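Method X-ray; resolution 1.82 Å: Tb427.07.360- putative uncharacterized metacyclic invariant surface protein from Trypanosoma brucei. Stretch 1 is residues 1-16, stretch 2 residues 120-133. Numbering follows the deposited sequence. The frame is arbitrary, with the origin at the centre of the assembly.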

# COMPACT_ATOMS: atom_id res chain seq x y z
N GLN A 1 24.80 11.09 24.04
CA GLN A 1 23.86 10.06 23.57
C GLN A 1 24.34 9.52 22.23
O GLN A 1 23.68 9.66 21.21
N ASN A 2 25.51 8.89 22.26
CA ASN A 2 26.13 8.38 21.04
C ASN A 2 26.70 6.96 21.20
O ASN A 2 27.70 6.59 20.58
N THR A 3 26.03 6.16 22.00
CA THR A 3 26.36 4.76 22.11
C THR A 3 25.95 4.03 20.82
O THR A 3 25.14 4.54 20.04
N VAL A 4 26.49 2.84 20.63
CA VAL A 4 26.08 1.97 19.53
C VAL A 4 24.56 1.89 19.39
O VAL A 4 24.04 2.05 18.29
N SER A 5 23.84 1.70 20.50
CA SER A 5 22.39 1.59 20.43
C SER A 5 21.73 2.90 19.97
O SER A 5 20.75 2.84 19.20
N HIS A 6 22.23 4.05 20.42
CA HIS A 6 21.66 5.33 19.99
C HIS A 6 21.85 5.46 18.49
O HIS A 6 20.93 5.81 17.75
N VAL A 7 23.05 5.17 18.02
CA VAL A 7 23.34 5.34 16.59
C VAL A 7 22.57 4.33 15.76
O VAL A 7 22.07 4.65 14.67
N SER A 8 22.43 3.09 16.25
CA SER A 8 21.64 2.11 15.52
C SER A 8 20.19 2.56 15.31
O SER A 8 19.62 2.41 14.21
N ALA A 9 19.60 3.08 16.37
CA ALA A 9 18.24 3.61 16.33
C ALA A 9 18.13 4.76 15.31
O ALA A 9 17.20 4.81 14.50
N ALA A 10 19.07 5.69 15.37
CA ALA A 10 19.05 6.84 14.46
C ALA A 10 19.22 6.41 13.02
O ALA A 10 18.60 6.97 12.13
N CYS A 11 20.09 5.43 12.79
CA CYS A 11 20.33 4.98 11.43
C CYS A 11 19.09 4.29 10.83
O CYS A 11 18.69 4.56 9.71
N LEU A 12 18.47 3.41 11.60
CA LEU A 12 17.22 2.79 11.17
C LEU A 12 16.18 3.83 10.78
O LEU A 12 15.50 3.69 9.76
N PHE A 13 16.08 4.88 11.58
CA PHE A 13 15.10 5.94 11.33
C PHE A 13 15.45 6.72 10.04
O PHE A 13 14.59 6.97 9.18
N SER A 14 16.72 7.10 9.88
CA SER A 14 17.15 7.80 8.68
C SER A 14 16.91 6.99 7.41
O SER A 14 16.38 7.50 6.40
N GLU A 15 17.31 5.72 7.43
CA GLU A 15 17.16 4.90 6.24
C GLU A 15 15.68 4.62 5.95
O GLU A 15 15.27 4.51 4.80
N ALA A 16 14.87 4.54 7.00
CA ALA A 16 13.42 4.45 6.82
C ALA A 16 12.87 5.68 6.09
O ALA A 16 12.12 5.55 5.13
N SER A 120 35.67 11.37 19.91
CA SER A 120 35.39 10.86 21.24
C SER A 120 34.40 9.68 21.23
O SER A 120 34.10 9.11 22.27
N ALA A 121 33.87 9.35 20.05
CA ALA A 121 32.81 8.36 19.98
C ALA A 121 33.42 6.97 19.80
O ALA A 121 34.49 6.84 19.23
N ALA A 122 32.74 5.96 20.30
CA ALA A 122 33.21 4.58 20.19
C ALA A 122 33.31 4.13 18.74
O ALA A 122 32.55 4.57 17.88
N SER A 123 34.28 3.26 18.47
CA SER A 123 34.57 2.79 17.12
C SER A 123 33.32 2.34 16.34
O SER A 123 33.07 2.79 15.22
N THR A 124 32.52 1.46 16.93
CA THR A 124 31.40 0.87 16.20
C THR A 124 30.28 1.88 15.99
O THR A 124 29.61 1.86 14.95
N ALA A 125 30.14 2.80 16.95
CA ALA A 125 29.17 3.89 16.81
C ALA A 125 29.48 4.76 15.61
O ALA A 125 28.59 5.07 14.80
N ARG A 126 30.75 5.13 15.48
CA ARG A 126 31.20 5.91 14.33
C ARG A 126 31.04 5.13 13.02
O ARG A 126 30.67 5.69 11.99
N ARG A 127 31.31 3.84 13.06
CA ARG A 127 31.23 3.03 11.85
C ARG A 127 29.80 2.95 11.34
O ARG A 127 29.52 3.10 10.15
N ILE A 128 28.89 2.71 12.25
CA ILE A 128 27.48 2.62 11.89
C ILE A 128 27.02 3.97 11.36
O ILE A 128 26.33 4.04 10.35
N ALA A 129 27.42 5.04 12.05
CA ALA A 129 27.00 6.39 11.64
C ALA A 129 27.52 6.72 10.25
O ALA A 129 26.79 7.24 9.40
N ARG A 130 28.79 6.43 10.02
CA ARG A 130 29.38 6.81 8.74
C ARG A 130 28.84 5.98 7.57
O ARG A 130 28.82 6.46 6.44
N GLY A 131 28.37 4.76 7.83
CA GLY A 131 27.91 3.88 6.75
C GLY A 131 26.40 3.92 6.52
O GLY A 131 25.85 3.14 5.75
N CYS A 132 25.75 4.85 7.20
CA CYS A 132 24.29 4.88 7.24
C CYS A 132 23.75 5.64 6.04
O CYS A 132 23.32 6.77 6.17
N SER A 133 23.78 5.02 4.87
CA SER A 133 23.45 5.76 3.65
C SER A 133 22.70 4.89 2.67
O SER A 133 22.71 5.15 1.47

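No direct hydrogen bond crosses between these two stretches; a disulfide, a small apolar core and four bridging waters hold them together. The covalent link lies near the C-terminal end of the contact, where Cys11 SG and Cys132 SG are 2.1 Å apart with a chi3 of 102°, and both cysteines adopt the t rotamer. Cys11 lies within its helix with its CA-to-CB bond directed toward the other stretch, whereas Cys132 follows the end of the second helix and starts out sideways.

The general principle is that two nearly parallel helices can come close where small residues line the seam and one larger side chain fills the space between them. Here helices 4-16 and 123-130 run at 9° to each other, and their axes approach to 8.7 Å. The nearest backbones are those of Val4 and Ala125, whose CA atoms are 4.5 Å apart. Alanine suits such a position because its short side chain occupies little of the gap: Ala125 CB points toward the first stretch and reaches 3.5 Å from Asn2 O, while Val7 CG2 stands 4.1 Å from the same Ala125 CB.

The larger side chain is Ile128. It points toward the first helix with chi1 m and chi2 t, and sits as a knob among Val4, Val7, Ser8 and Cys11, a hole made by residues from successive turns. Its two ends meet different walls. Ile128 CD1 lies 4.0 Å from Val4 CG1 and 3.7 Å from Ser8 OG; Ile128 CG2 lies 3.5 Å from Val7 CG1 and 4.2 Å from Cys11 CB. Val7, buried and in the t rotamer, also extends its CG1 to 3.8 Å from Ala129 CB, so one valine touches three residues of the opposing helix. Val4, likewise t but set sideways, places CG2 3.9 Å from Thr124 CB at the margin of the contact.

Polar groups are joined through water instead. Near the start of the contact, water 1 donates to Asn2 O at 2.9 Å and accepts from Ala122 N at 2.7 Å, linking backbone to backbone just ahead of the second helix. The side chain of Asn2, with chi1 p, points toward the other stretch; its ND2 donates to water 2 at 2.8 Å, and that water donates to Ser120 OG at 2.7 Å.

The other two bridges accompany the disulfide. Water 3 donates to both Ser14 OG (2.8 Å) and Cys132 O (2.9 Å). Glu15, with chi1 m and chi2 t, leaves its helix sideways, but its end comes nearer the second stretch, where water 4 donates to Glu15 OE2 at 2.5 Å and to Gly131 O at 3.2 Å. Although Glu15 OE2 also lies 3.3 Å from Ser133 N, the angle is too poor for a hydrogen bond. Proximity alone does not make a polar bond; water 4, by contrast, donates to both Glu15 OE2 and Gly131 O, two acceptors that could not bond to each other directly.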

# COMPACT_ATOMS: atom_id res chain seq x y z
CB GLN A 1 22.42 10.60 23.47
CG GLN A 1 21.88 11.03 24.84
CD GLN A 1 20.40 11.40 24.87
OE1 GLN A 1 19.53 10.55 24.70
NE2 GLN A 1 20.12 12.68 25.13
CB ASN A 2 27.21 9.34 20.56
CG ASN A 2 28.26 9.62 21.59
OD1 ASN A 2 28.28 9.01 22.68
ND2 ASN A 2 29.13 10.57 21.29
CB THR A 3 25.63 4.10 23.28
OG1 THR A 3 24.24 4.00 22.97
CG2 THR A 3 25.82 4.90 24.57
CB VAL A 4 26.71 0.57 19.73
CG1 VAL A 4 26.10 -0.44 18.79
CG2 VAL A 4 28.22 0.69 19.51
CB SER A 5 21.81 1.15 21.77
OG SER A 5 22.20 -0.18 22.05
CB HIS A 6 22.35 6.53 20.64
CG HIS A 6 22.17 6.65 22.12
ND1 HIS A 6 21.01 7.09 22.71
CD2 HIS A 6 23.05 6.47 23.13
CE1 HIS A 6 21.17 7.15 24.02
NE2 HIS A 6 22.40 6.77 24.30
CB VAL A 7 24.86 5.25 16.34
CG1 VAL A 7 25.17 5.29 14.85
CG2 VAL A 7 25.55 6.39 17.04
CB SER A 8 21.67 0.76 16.24
OG SER A 8 22.94 0.17 16.11
CB ALA A 9 17.85 4.10 17.69
CB ALA A 10 20.13 7.83 14.84
CB CYS A 11 21.55 4.06 11.37
SG CYS A 11 21.89 3.56 9.67
CB LEU A 12 16.69 1.87 12.26
CG LEU A 12 15.57 0.90 11.88
CD1 LEU A 12 15.61 -0.33 12.80
CD2 LEU A 12 14.19 1.56 11.99
CB PHE A 13 15.08 6.87 12.55
CG PHE A 13 13.99 7.89 12.53
CD1 PHE A 13 12.78 7.64 11.89
CD2 PHE A 13 14.18 9.13 13.13
CE1 PHE A 13 11.78 8.59 11.88
CE2 PHE A 13 13.17 10.09 13.11
CZ PHE A 13 11.98 9.82 12.48
CB SER A 14 18.61 8.17 8.79
OG SER A 14 19.05 8.81 7.60
CB GLU A 15 17.98 3.61 6.38
CG GLU A 15 19.48 3.92 6.40
CD GLU A 15 20.39 2.70 6.52
OE1 GLU A 15 19.93 1.65 6.99
OE2 GLU A 15 21.58 2.83 6.12
CB ALA A 16 12.75 4.28 8.20
CB SER A 120 34.87 11.99 22.15
OG SER A 120 33.52 12.32 21.87
CB ALA A 121 31.86 8.67 18.84
CB ALA A 122 32.29 3.64 20.99
CB SER A 123 35.62 1.67 17.18
OG SER A 123 35.19 0.59 18.01
CB THR A 124 30.86 -0.40 16.91
OG1 THR A 124 31.90 -1.38 16.90
CG2 THR A 124 29.65 -0.98 16.17
CB ALA A 125 29.15 4.70 18.05
CB ARG A 126 32.65 6.31 14.51
CG ARG A 126 32.89 7.22 15.72
CD ARG A 126 34.36 7.71 15.75
NE ARG A 126 34.59 8.71 14.73
CZ ARG A 126 35.75 9.31 14.51
NH1 ARG A 126 36.80 8.95 15.22
NH2 ARG A 126 35.87 10.21 13.55
CB ARG A 127 31.76 1.62 12.10
CG ARG A 127 31.69 0.74 10.89
CD ARG A 127 32.65 -0.46 11.05
NE ARG A 127 32.23 -1.30 12.16
CZ ARG A 127 32.84 -1.42 13.34
NH1 ARG A 127 33.96 -0.78 13.65
NH2 ARG A 127 32.29 -2.22 14.23
CB ILE A 128 26.65 2.21 13.12
CG1 ILE A 128 26.99 0.77 13.50
CG2 ILE A 128 25.13 2.36 12.85
CD1 ILE A 128 26.38 0.37 14.85
CB ALA A 129 27.47 7.44 12.64
CB ARG A 130 30.90 6.79 8.80
CG ARG A 130 31.53 5.44 8.83
CD ARG A 130 33.02 5.57 8.51
NE ARG A 130 33.52 6.72 9.27
CZ ARG A 130 34.15 6.64 10.44
NH1 ARG A 130 34.43 5.45 10.97
NH2 ARG A 130 34.51 7.76 11.06
CB CYS A 132 23.81 5.53 8.55
SG CYS A 132 22.05 5.38 8.71
CB SER A 133 24.73 6.24 2.99
OG SER A 133 25.58 5.13 2.72
O HOH W 1 30.43 6.40 21.65
O HOH W 2 31.37 11.11 22.95
O HOH W 3 20.61 7.54 5.66
O HOH W 4 23.44 1.23 6.74